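Local atomic coordinates of probable phenazine-specific methyltransferase (Pseudomonas aeruginosa, PDB entry 2IP2), a protein that methylates phenazine-1-carboxylate with S-adenosyl-L-methionine to give 5-methylphenazine-1-carboxylate, a step in the biosynthesis of the blue virulence pigment pyocyanin. Residues A[289-292]-A[293-297]. Numbering follows the deposited sequence.
Sequences VHLF and MACAG
The C-terminal turn of helix 282-295 unwinds through A296, whose positive phi turns the chain so that G297 N returns to L291 O. The close resembles a Schellman motif with both bonds one residue wider: G297 N to L291 O (3.2 Å) joins residues six positions apart and encloses the bond from A296 N to F292 O (2.9 Å). L291 O accepts twice, C295 N also donating to it (3.0 Å); the two N-H groups arrive from opposite faces of the carbonyl plane, G297 N 58° out of it. Regular helical bonds precede this, M293 N to V289 O and A294 N to H290 O. L291 lies over the turn: with CG anti to the backbone N (chi1 -170°), its CG rests 3.6 Å from G297 C and CD1 meets C295 SG at 3.6 Å. F292 CD1 lies 4.0 Å from A296 CA. Outside the turn, F292 and M293 pack on helix 113-119 and C295 on helix 132-138. H290 ND1 is hydrogen-bonded to W110 NE1, the H290 imidazole stacks on W20 of the second subunit, and R60 NH2 of that subunit is hydrogen-bonded to G297 O, tying this helix end to the dimer interface.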
ATOM      1  N   VAL A 289      -4.795   4.795  13.146  1.00 21.94           N
ATOM      2  CA  VAL A 289      -3.368   4.527  13.356  1.00 21.57           C
ATOM      3  C   VAL A 289      -2.556   5.623  12.689  1.00 20.09           C
ATOM      4  O   VAL A 289      -1.553   6.108  13.233  1.00 19.24           O
ATOM      5  CB  VAL A 289      -2.936   3.099  12.942  1.00 22.89           C
ATOM      6  CG1 VAL A 289      -1.424   2.927  13.174  1.00 23.19           C
ATOM      7  CG2 VAL A 289      -3.656   2.012  13.835  1.00 24.58           C
ATOM      8  N   HIS A 290      -3.047   6.067  11.536  1.00 20.66           N
ATOM      9  CA  HIS A 290      -2.391   7.172  10.850  1.00 20.42           C
ATOM     10  C   HIS A 290      -2.368   8.448  11.711  1.00 21.00           C
ATOM     11  O   HIS A 290      -1.344   9.179  11.753  1.00 20.30           O
ATOM     12  CB  HIS A 290      -3.120   7.470   9.545  1.00 19.46           C
ATOM     13  CG  HIS A 290      -2.599   8.698   8.853  1.00 21.42           C
ATOM     14  ND1 HIS A 290      -1.283   8.805   8.424  1.00 22.15           N
ATOM     15  CD2 HIS A 290      -3.204   9.869   8.527  1.00 22.95           C
ATOM     16  CE1 HIS A 290      -1.119   9.977   7.824  1.00 22.44           C
ATOM     17  NE2 HIS A 290      -2.263  10.646   7.881  1.00 24.21           N
ATOM     18  N   LEU A 291      -3.472   8.722  12.415  1.00 21.51           N
ATOM     19  CA  LEU A 291      -3.533   9.908  13.299  1.00 23.33           C
ATOM     20  C   LEU A 291      -2.452   9.876  14.387  1.00 22.97           C
ATOM     21  O   LEU A 291      -1.821  10.907  14.685  1.00 23.59           O
ATOM     22  CB  LEU A 291      -4.952  10.070  13.891  1.00 22.72           C
ATOM     23  CG  LEU A 291      -5.269  11.367  14.646  1.00 28.02           C
ATOM     24  CD1 LEU A 291      -4.765  12.584  13.868  1.00 32.14           C
ATOM     25  CD2 LEU A 291      -6.761  11.501  14.821  1.00 29.79           C
ATOM     26  N   PHE A 292      -2.217   8.690  14.966  1.00 23.06           N
ATOM     27  CA  PHE A 292      -1.108   8.495  15.843  1.00 23.55           C
ATOM     28  C   PHE A 292       0.227   8.752  15.108  1.00 23.27           C
ATOM     29  O   PHE A 292       1.100   9.487  15.601  1.00 21.34           O
ATOM     30  CB  PHE A 292      -1.079   7.066  16.464  1.00 23.39           C
ATOM     31  CG  PHE A 292       0.254   6.772  17.093  1.00 25.70           C
ATOM     32  CD1 PHE A 292       0.592   7.370  18.325  1.00 27.07           C
ATOM     33  CD2 PHE A 292       1.238   6.016  16.385  1.00 24.49           C
ATOM     34  CE1 PHE A 292       1.884   7.187  18.859  1.00 28.21           C
ATOM     35  CE2 PHE A 292       2.501   5.804  16.904  1.00 23.42           C
ATOM     36  CZ  PHE A 292       2.843   6.401  18.161  1.00 24.51           C
ATOM     37  N   MET A 293       0.365   8.138  13.923  1.00 22.35           N
ATOM     38  CA  MET A 293       1.668   8.157  13.202  1.00 22.77           C
ATOM     39  C   MET A 293       2.015   9.604  12.846  1.00 23.34           C
ATOM     40  O   MET A 293       3.191   9.979  12.870  1.00 24.47           O
ATOM     41  CB  MET A 293       1.626   7.285  11.951  1.00 22.43           C
ATOM     42  CG  MET A 293       3.039   6.927  11.315  1.00 20.93           C
ATOM     43  SD  MET A 293       3.958   5.988  12.547  1.00 22.41           S
ATOM     44  CE  MET A 293       2.952   4.512  12.844  1.00 28.31           C
ATOM     45  N   ALA A 294       0.987  10.424  12.592  1.00 23.14           N
ATOM     46  CA  ALA A 294       1.225  11.809  12.169  1.00 24.81           C
ATOM     47  C   ALA A 294       1.470  12.752  13.362  1.00 25.09           C
ATOM     48  O   ALA A 294       2.385  13.530  13.352  1.00 25.41           O
ATOM     49  CB  ALA A 294       0.092  12.320  11.364  1.00 21.67           C
ATOM     50  N   CYS A 295       0.656  12.641  14.406  1.00 26.69           N
ATOM     51  CA  CYS A 295       0.706  13.660  15.448  1.00 27.84           C
ATOM     52  C   CYS A 295       0.201  13.195  16.812  1.00 29.03           C
ATOM     53  O   CYS A 295      -0.225  14.054  17.640  1.00 28.84           O
ATOM     54  CB  CYS A 295      -0.153  14.832  15.007  1.00 27.82           C
ATOM     55  SG  CYS A 295      -1.904  14.446  14.862  1.00 34.14           S
ATOM     56  N   ALA A 296       0.222  11.889  17.056  1.00 29.36           N
ATOM     57  CA  ALA A 296      -0.205  11.301  18.356  1.00 30.48           C
ATOM     58  C   ALA A 296      -1.650  11.658  18.688  1.00 30.63           C
ATOM     59  O   ALA A 296      -2.025  11.728  19.864  1.00 30.44           O
ATOM     60  CB  ALA A 296       0.751  11.770  19.549  1.00 31.17           C
ATOM     61  N   GLY A 297      -2.467  11.892  17.688  1.00 30.54           N
ATOM     62  CA  GLY A 297      -3.869  12.087  17.964  1.00 33.16           C
ATOM     63  C   GLY A 297      -4.523  10.731  18.082  1.00 34.32           C
ATOM     64  O   GLY A 297      -3.868   9.698  17.842  1.00 32.95           O
TER